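Local atomic coordinates of uracil-dna glycosylase (PDB entry 4UQM), a protein that belongs to the uracil-DNA glycosylase superfamily and folds as a single alpha/beta domain around a four-stranded parallel sheet, here in complex with DNA. Residues Y112-E117 with G217-S222; R131-Q136 with V236-P241; R177-L182 with E226-A231. The protein carries 1 engineered substitution. One frame throughout, in Å; residues are numbered along the deposited sequence.

How the interactions relate
Three segments each meet a later partner in the last part of the chain: 112-117 lies on helix 106-118, 131-136 includes helix 131-134, and strand 179-183 carries most of 177-182. Interaction 1 closes first, at 217-222, where helix 220-230 starts. Interaction 3 closes at 226-231, near the end of that helix, and interaction 2 at 236-241 in the loop that follows. Interaction 1 therefore crosses both others, while interaction 3 is nested inside the loop closed by interaction 2. L115 joins interactions 1 and 2 by packing on W133 and W238, and L228 of interaction 3 touches V236 of interaction 2. Together they tie helix 220-230 and its C-terminal extension to two helices and the parallel sheet.

Interaction 1. Residues Y112-E117 with G217-S222; sequences YKELTE and GTRPFS
E114 and L115, neighbours on helix 106-118, approach 217-222 in two different ways, one through a carboxylate and the other through a methyl. The E114 side chain leaves the helix with CG anti to the backbone N (chi1 -179°) and bends at chi2, which turns its two oxygens to separate backbone N-H groups. E114 OE1 accepts from G217 N at 2.8 Å in a nearly straight bond (172°), and E114 OE2 accepts from R219 N at 2.9 Å with a more bent one. Both donors stand above the carboxylate plane, so the group spans the turn from one side, with P220 CD lying 3.9 Å from E114 OE2. G217, with positive phi, opens this turn, and R219 is the N-cap residue of helix 220-230. The contact thus fixes the start of the last long helix of the uracil-DNA glycosylase fold against helix 106-118, in which K113 packs on a sugar of the bound DNA. The negative group may also be favoured by the nearby N-terminal helix end. One residue further along helix 106-118, L115 crosses F221 at about a right angle and sets its CD2 over the F221 ring face, 3.3 Å from F221 CG, in a CH-pi contact 3.7 Å from the ring centroid. P220 CG covers the opposite face toward its rim, while E114 CG comes up at the edge, 3.9 Å from CE2 of F221. The R219 side chain starts away from helix 106-118, and its NE forms a salt bridge with D118.

Interaction 2. Residues R131-Q136 with V236-P241; sequences RSWAEQ and VEWQLP
The indole of W133 is sandwiched between two side chains of 236-241: W238 CE3 stands above one face and L240 CD2 above the other, both offset toward the rim, while W238 O lies at the edge in the ring plane. The first of these contacts is an edge-to-face (T-shaped) aromatic pair, with the edge of W238 directed at the face of W133, six-membered centroids 5.1 Å apart and planes at 88°. V236 CG1 in turn sits over the centre of one W238 face. In this way the C-terminal extension, which follows helix 220-230 and has no regular secondary structure, is packed against helix 131-134 of the alpha/beta fold, and W133 also packs on I111 and L115 of helix 106-118.

On its other face W133 receives L240 CD2 in a CH-pi contact, 3.8 Å from the centroid of the five-membered ring. The rotation of the indole is further fixed by W133 NE1, which donates to W238 O at 2.9 Å; the oxygen lies close to the W133 ring plane, although NE1 reaches it from above the carbonyl plane. Further along, the Q136 amide pairs with the backbone of E237 through both of its ends. Q136 OE1 takes E237 N at 2.8 Å on an in-plane lone pair, and Q136 NE2 gives a nearly straight bond (175°) to E237 O. NE2 also donates to S132 O, four residues earlier in the chain, so each polar end of the amide is engaged and its flip state is defined. A water bridges the far end of the contact, lying 2.8 Å from S132 OG and donating to Q239 O at 2.9 Å.

Interaction 3. Residues R177-L182 with E226-A231; sequences RVVFIL and EALEKA
V179 forms the buried apolar part of this contact, and R177 packs closely at its partly exposed margin. At the buried end V179 CG2, anti to the carbonyl carbon, is directed at helix 220-230 and meets A227 CB at 3.9 Å and L228 CD2 at 4.0 Å. V179 and L228 cross obliquely, and both are buried. V179 also touches I202, and L228 also touches V77, on the strands flanking 179-183 in the four-stranded parallel sheet. The pair therefore seats the end of the helix on one face of the sheet, the layered arrangement of the alpha/beta fold in the uracil-DNA glycosylase superfamily.

At the margin R177 runs out with CG anti to the backbone N (chi1 175°), passes A231 CB with its CB and CD, the latter at 3.6 Å, and turns at chi3. That turn brings R177 NH1 to A227 O, a 2.9 Å hydrogen bond made in the carbonyl plane on a lone pair, with the oxygen close to the guanidinium plane. NE donates instead to N198 O. The loose side faces solvent, where K230 leads its amine away to a salt bridge with E226 of its own helix. Because A227 O also accepts from A231 N, the guanidinium adds a second donor to a helical carbonyl near the C-terminal end, where its positive charge would probably be favourable to the helix dipole.

Interaction 1. Residues Y112-E117 with G217-S222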
# COMPACT_ATOMS: atom_id res chain seq x y z
N TYR A 112 -3.44 -2.24 -14.50
CA TYR A 112 -2.92 -3.00 -15.67
C TYR A 112 -3.06 -2.22 -16.98
O TYR A 112 -2.14 -2.24 -17.83
CB TYR A 112 -3.58 -4.36 -15.79
CG TYR A 112 -3.20 -5.43 -14.77
CD1 TYR A 112 -2.16 -5.23 -13.83
CD2 TYR A 112 -3.90 -6.63 -14.70
CE1 TYR A 112 -1.82 -6.19 -12.94
CE2 TYR A 112 -3.56 -7.62 -13.78
CZ TYR A 112 -2.51 -7.41 -12.90
OH TYR A 112 -2.19 -8.38 -12.00
N LYS A 113 -4.16 -1.50 -17.17
CA LYS A 113 -4.38 -0.69 -18.39
C LYS A 113 -3.33 0.39 -18.47
O LYS A 113 -2.73 0.63 -19.54
CB LYS A 113 -5.80 -0.06 -18.45
CG LYS A 113 -6.92 -1.03 -18.76
CD LYS A 113 -8.31 -0.37 -18.72
CE LYS A 113 -9.32 -1.19 -17.95
NZ LYS A 113 -10.66 -0.55 -17.86
N GLU A 114 -3.08 1.07 -17.36
CA GLU A 114 -2.12 2.13 -17.33
C GLU A 114 -0.68 1.59 -17.55
O GLU A 114 0.12 2.19 -18.31
CB GLU A 114 -2.25 2.92 -16.03
CG GLU A 114 -1.27 4.08 -15.92
CD GLU A 114 -1.52 5.22 -16.87
OE1 GLU A 114 -2.63 5.32 -17.43
OE2 GLU A 114 -0.58 6.06 -17.04
N LEU A 115 -0.33 0.48 -16.90
CA LEU A 115 0.97 -0.20 -17.13
C LEU A 115 1.17 -0.59 -18.59
O LEU A 115 2.26 -0.41 -19.12
CB LEU A 115 1.05 -1.45 -16.25
CG LEU A 115 1.59 -1.23 -14.85
CD1 LEU A 115 1.31 -2.43 -13.97
CD2 LEU A 115 3.11 -0.94 -14.88
N THR A 116 0.11 -1.09 -19.23
CA THR A 116 0.18 -1.50 -20.63
C THR A 116 0.55 -0.30 -21.50
O THR A 116 1.35 -0.46 -22.41
CB THR A 116 -1.16 -2.13 -21.05
OG1 THR A 116 -1.34 -3.34 -20.31
CG2 THR A 116 -1.20 -2.47 -22.57
N GLU A 117 0.06 0.89 -21.18
CA GLU A 117 0.40 2.06 -21.96
C GLU A 117 1.72 2.70 -21.53
O GLU A 117 2.40 3.27 -22.36
CB GLU A 117 -0.72 3.09 -21.87
CG GLU A 117 -2.05 2.62 -22.42
CD GLU A 117 -1.99 2.01 -23.82
OE1 GLU A 117 -1.50 2.67 -24.77
OE2 GLU A 117 -2.41 0.83 -24.00
N GLY A 217 -3.29 8.05 -17.66
CA GLY A 217 -2.38 9.02 -18.32
C GLY A 217 -1.36 9.68 -17.40
O GLY A 217 -0.50 10.47 -17.86
N THR A 218 -1.36 9.31 -16.12
CA THR A 218 -0.45 9.92 -15.18
C THR A 218 0.95 9.25 -15.17
O THR A 218 1.89 9.80 -14.58
CB THR A 218 -1.03 9.95 -13.77
OG1 THR A 218 -1.37 8.62 -13.35
CG2 THR A 218 -2.29 10.86 -13.77
N ARG A 219 1.08 8.11 -15.84
CA ARG A 219 2.41 7.46 -16.04
C ARG A 219 3.25 7.30 -14.79
O ARG A 219 4.42 7.61 -14.79
CB ARG A 219 3.18 8.26 -17.09
CG ARG A 219 2.47 8.26 -18.42
CD ARG A 219 3.41 8.59 -19.59
NE ARG A 219 4.27 7.43 -19.85
CZ ARG A 219 5.29 7.32 -20.68
NH1 ARG A 219 5.65 8.30 -21.49
NH2 ARG A 219 5.95 6.17 -20.70
N PRO A 220 2.68 6.74 -13.73
CA PRO A 220 3.43 6.71 -12.48
C PRO A 220 4.58 5.68 -12.52
O PRO A 220 5.55 5.80 -11.79
CB PRO A 220 2.36 6.33 -11.46
CG PRO A 220 1.38 5.51 -12.25
CD PRO A 220 1.32 6.18 -13.58
N PHE A 221 4.43 4.65 -13.34
CA PHE A 221 5.34 3.48 -13.33
C PHE A 221 6.66 3.85 -14.02
O PHE A 221 7.77 3.61 -13.48
CB PHE A 221 4.64 2.26 -13.93
CG PHE A 221 3.29 1.99 -13.31
CD1 PHE A 221 3.19 1.49 -12.00
CD2 PHE A 221 2.14 2.31 -14.00
CE1 PHE A 221 1.96 1.29 -11.39
CE2 PHE A 221 0.88 2.10 -13.38
CZ PHE A 221 0.82 1.62 -12.08
N SER A 222 6.55 4.54 -15.15
CA SER A 222 7.73 5.04 -15.82
C SER A 222 8.39 6.18 -15.05
O SER A 222 9.61 6.26 -14.97
CB SER A 222 7.43 5.46 -17.25
OG SER A 222 6.49 6.49 -17.28

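Interaction 2. Residues R131-Q136 with V236-P241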
# COMPACT_ATOMS: atom_id res chain seq x y z
N ARG A 131 2.69 -10.13 -5.18
CA ARG A 131 3.78 -10.45 -4.27
C ARG A 131 5.14 -10.17 -4.90
O ARG A 131 6.09 -9.74 -4.20
CB ARG A 131 3.71 -11.90 -3.81
CG ARG A 131 4.84 -12.33 -2.88
CD ARG A 131 4.79 -13.79 -2.54
NE ARG A 131 4.98 -14.76 -3.67
CZ ARG A 131 4.67 -16.07 -3.67
NH1 ARG A 131 4.12 -16.65 -2.61
NH2 ARG A 131 4.90 -16.82 -4.76
N SER A 132 5.26 -10.40 -6.20
CA SER A 132 6.56 -10.20 -6.88
C SER A 132 6.97 -8.74 -6.95
O SER A 132 8.16 -8.46 -7.13
CB SER A 132 6.61 -10.87 -8.25
OG SER A 132 5.71 -10.24 -9.13
N TRP A 133 6.04 -7.82 -6.78
CA TRP A 133 6.40 -6.40 -6.63
C TRP A 133 6.91 -6.13 -5.21
O TRP A 133 7.91 -5.47 -5.00
CB TRP A 133 5.21 -5.47 -6.90
CG TRP A 133 4.74 -5.38 -8.32
CD1 TRP A 133 5.34 -5.91 -9.43
CD2 TRP A 133 3.57 -4.70 -8.78
NE1 TRP A 133 4.59 -5.62 -10.55
CE2 TRP A 133 3.53 -4.83 -10.17
CE3 TRP A 133 2.60 -3.92 -8.15
CZ2 TRP A 133 2.49 -4.31 -10.94
CZ3 TRP A 133 1.60 -3.36 -8.93
CH2 TRP A 133 1.55 -3.55 -10.30
N ALA A 134 6.20 -6.70 -4.22
CA ALA A 134 6.62 -6.53 -2.81
C ALA A 134 8.03 -7.06 -2.59
O ALA A 134 8.83 -6.48 -1.83
CB ALA A 134 5.65 -7.23 -1.89
N GLU A 135 8.34 -8.16 -3.26
CA GLU A 135 9.66 -8.76 -3.13
C GLU A 135 10.80 -7.92 -3.72
O GLU A 135 11.98 -8.21 -3.43
CB GLU A 135 9.65 -10.12 -3.80
CG GLU A 135 8.79 -11.14 -3.07
CD GLU A 135 8.53 -12.46 -3.84
OE1 GLU A 135 8.64 -12.53 -5.08
OE2 GLU A 135 8.17 -13.44 -3.17
N GLN A 136 10.45 -6.96 -4.59
CA GLN A 136 11.43 -6.01 -5.18
C GLN A 136 11.52 -4.70 -4.46
O GLN A 136 12.13 -3.80 -4.97
CB GLN A 136 11.04 -5.73 -6.61
CG GLN A 136 11.12 -6.89 -7.55
CD GLN A 136 10.63 -6.35 -8.91
OE1 GLN A 136 11.36 -5.55 -9.51
NE2 GLN A 136 9.47 -6.77 -9.39
N VAL A 236 12.13 -0.81 -10.93
CA VAL A 236 11.23 -1.92 -10.67
C VAL A 236 10.93 -2.67 -11.95
O VAL A 236 10.70 -2.10 -13.01
CB VAL A 236 9.87 -1.39 -10.10
CG1 VAL A 236 8.84 -2.52 -9.93
CG2 VAL A 236 10.09 -0.67 -8.77
N GLU A 237 10.92 -4.00 -11.86
CA GLU A 237 10.39 -4.82 -12.92
C GLU A 237 8.89 -4.95 -12.72
O GLU A 237 8.42 -5.70 -11.85
CB GLU A 237 11.03 -6.19 -12.87
CG GLU A 237 10.43 -7.17 -13.85
CD GLU A 237 10.65 -6.73 -15.26
OE1 GLU A 237 11.78 -6.87 -15.75
OE2 GLU A 237 9.74 -6.15 -15.85
N TRP A 238 8.12 -4.13 -13.44
CA TRP A 238 6.69 -4.11 -13.27
C TRP A 238 6.00 -5.35 -13.85
O TRP A 238 4.91 -5.72 -13.42
CB TRP A 238 6.08 -2.82 -13.85
CG TRP A 238 6.52 -1.56 -13.14
CD1 TRP A 238 7.38 -0.60 -13.63
CD2 TRP A 238 6.12 -1.11 -11.84
NE1 TRP A 238 7.53 0.40 -12.70
CE2 TRP A 238 6.77 0.12 -11.59
CE3 TRP A 238 5.25 -1.63 -10.88
CZ2 TRP A 238 6.61 0.81 -10.39
CZ3 TRP A 238 5.10 -0.92 -9.69
CH2 TRP A 238 5.77 0.28 -9.46
N GLN A 239 6.61 -6.01 -14.84
CA GLN A 239 6.01 -7.24 -15.37
C GLN A 239 5.83 -8.27 -14.30
O GLN A 239 6.72 -8.49 -13.52
CB GLN A 239 6.89 -7.82 -16.48
CG GLN A 239 6.26 -9.04 -17.17
CD GLN A 239 4.93 -8.68 -17.83
OE1 GLN A 239 4.90 -7.85 -18.75
NE2 GLN A 239 3.85 -9.27 -17.36
N LEU A 240 4.61 -8.84 -14.24
CA LEU A 240 4.24 -9.92 -13.35
C LEU A 240 4.36 -11.24 -14.06
O LEU A 240 4.26 -11.29 -15.29
CB LEU A 240 2.81 -9.70 -12.91
CG LEU A 240 2.62 -8.45 -12.07
CD1 LEU A 240 1.16 -8.03 -12.14
CD2 LEU A 240 3.08 -8.62 -10.62
N PRO A 241 4.56 -12.34 -13.30
CA PRO A 241 4.55 -13.66 -13.94
C PRO A 241 3.24 -13.98 -14.63
O PRO A 241 2.18 -13.56 -14.14
CB PRO A 241 4.82 -14.63 -12.79
CG PRO A 241 4.88 -13.86 -11.58
CD PRO A 241 4.68 -12.42 -11.85
O HOH W 1 7.30 -8.58 -10.68

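Interaction 3. Residues R177-L182 with E226-A231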
# COMPACT_ATOMS: atom_id res chain seq x y z
N ARG A 177 17.00 7.44 -1.96
CA ARG A 177 15.76 7.76 -2.63
C ARG A 177 14.68 6.69 -2.52
O ARG A 177 14.86 5.50 -2.85
CB ARG A 177 16.00 8.01 -4.13
CG ARG A 177 14.71 8.24 -4.90
CD ARG A 177 14.95 8.94 -6.20
NE ARG A 177 15.29 10.37 -6.04
CZ ARG A 177 15.47 11.20 -7.05
NH1 ARG A 177 15.51 10.74 -8.31
NH2 ARG A 177 15.69 12.49 -6.83
N VAL A 178 13.51 7.13 -2.11
CA VAL A 178 12.27 6.39 -2.19
C VAL A 178 11.30 7.19 -3.04
O VAL A 178 11.17 8.44 -2.90
CB VAL A 178 11.69 6.14 -0.79
CG1 VAL A 178 10.36 5.48 -0.88
CG2 VAL A 178 12.65 5.26 0.01
N VAL A 179 10.60 6.49 -3.91
CA VAL A 179 9.49 7.08 -4.66
C VAL A 179 8.19 6.75 -3.96
O VAL A 179 7.84 5.56 -3.79
CB VAL A 179 9.50 6.59 -6.12
CG1 VAL A 179 8.33 7.21 -6.91
CG2 VAL A 179 10.84 6.81 -6.83
N PHE A 180 7.45 7.76 -3.59
CA PHE A 180 6.15 7.63 -2.99
C PHE A 180 5.09 7.91 -4.03
O PHE A 180 5.06 9.01 -4.60
CB PHE A 180 5.99 8.65 -1.85
CG PHE A 180 6.95 8.47 -0.67
CD1 PHE A 180 8.27 8.87 -0.74
CD2 PHE A 180 6.49 7.91 0.51
CE1 PHE A 180 9.10 8.77 0.36
CE2 PHE A 180 7.33 7.77 1.63
CZ PHE A 180 8.64 8.19 1.54
N ILE A 181 4.22 6.94 -4.24
CA ILE A 181 3.09 7.05 -5.18
C ILE A 181 1.81 7.11 -4.37
O ILE A 181 1.43 6.16 -3.71
CB ILE A 181 3.03 5.83 -6.17
CG1 ILE A 181 4.36 5.68 -6.92
CG2 ILE A 181 1.82 5.92 -7.09
CD1 ILE A 181 4.39 4.38 -7.74
N LEU A 182 1.15 8.28 -4.42
CA LEU A 182 -0.03 8.56 -3.57
C LEU A 182 -1.23 8.52 -4.50
O LEU A 182 -1.42 9.43 -5.34
CB LEU A 182 0.14 9.92 -2.89
CG LEU A 182 1.47 10.08 -2.11
CD1 LEU A 182 1.50 11.47 -1.45
CD2 LEU A 182 1.67 8.97 -1.09
N GLU A 226 12.27 6.15 -13.76
CA GLU A 226 13.22 7.19 -14.13
C GLU A 226 13.85 7.82 -12.88
O GLU A 226 15.06 8.01 -12.82
CB GLU A 226 12.53 8.21 -15.02
CG GLU A 226 13.41 9.38 -15.45
CD GLU A 226 12.73 10.34 -16.42
OE1 GLU A 226 11.53 10.09 -16.77
OE2 GLU A 226 13.38 11.33 -16.85
N ALA A 227 13.02 8.09 -11.86
CA ALA A 227 13.55 8.63 -10.61
C ALA A 227 14.53 7.66 -9.93
O ALA A 227 15.56 8.07 -9.38
CB ALA A 227 12.40 9.00 -9.66
N LEU A 228 14.16 6.38 -9.87
CA LEU A 228 15.07 5.39 -9.26
C LEU A 228 16.39 5.37 -9.99
O LEU A 228 17.45 5.40 -9.38
CB LEU A 228 14.44 4.01 -9.23
CG LEU A 228 13.24 3.88 -8.28
CD1 LEU A 228 12.46 2.59 -8.52
CD2 LEU A 228 13.71 4.00 -6.83
N GLU A 229 16.31 5.33 -11.33
CA GLU A 229 17.53 5.22 -12.12
C GLU A 229 18.42 6.42 -11.95
O GLU A 229 19.65 6.26 -11.81
CB GLU A 229 17.14 5.05 -13.57
CG GLU A 229 16.63 3.67 -13.86
CD GLU A 229 15.84 3.58 -15.16
OE1 GLU A 229 15.83 4.55 -15.91
OE2 GLU A 229 15.12 2.59 -15.40
N LYS A 230 17.84 7.60 -11.89
CA LYS A 230 18.65 8.82 -11.70
C LYS A 230 19.36 8.87 -10.34
O LYS A 230 20.39 9.53 -10.22
CB LYS A 230 17.82 10.09 -11.90
CG LYS A 230 17.19 10.22 -13.29
CD LYS A 230 18.15 10.55 -14.41
CE LYS A 230 17.43 10.47 -15.76
NZ LYS A 230 16.27 11.44 -15.81
N ALA A 231 18.81 8.16 -9.35
CA ALA A 231 19.44 8.02 -8.03
C ALA A 231 20.37 6.81 -7.88
O ALA A 231 20.87 6.54 -6.80
CB ALA A 231 18.36 8.01 -6.94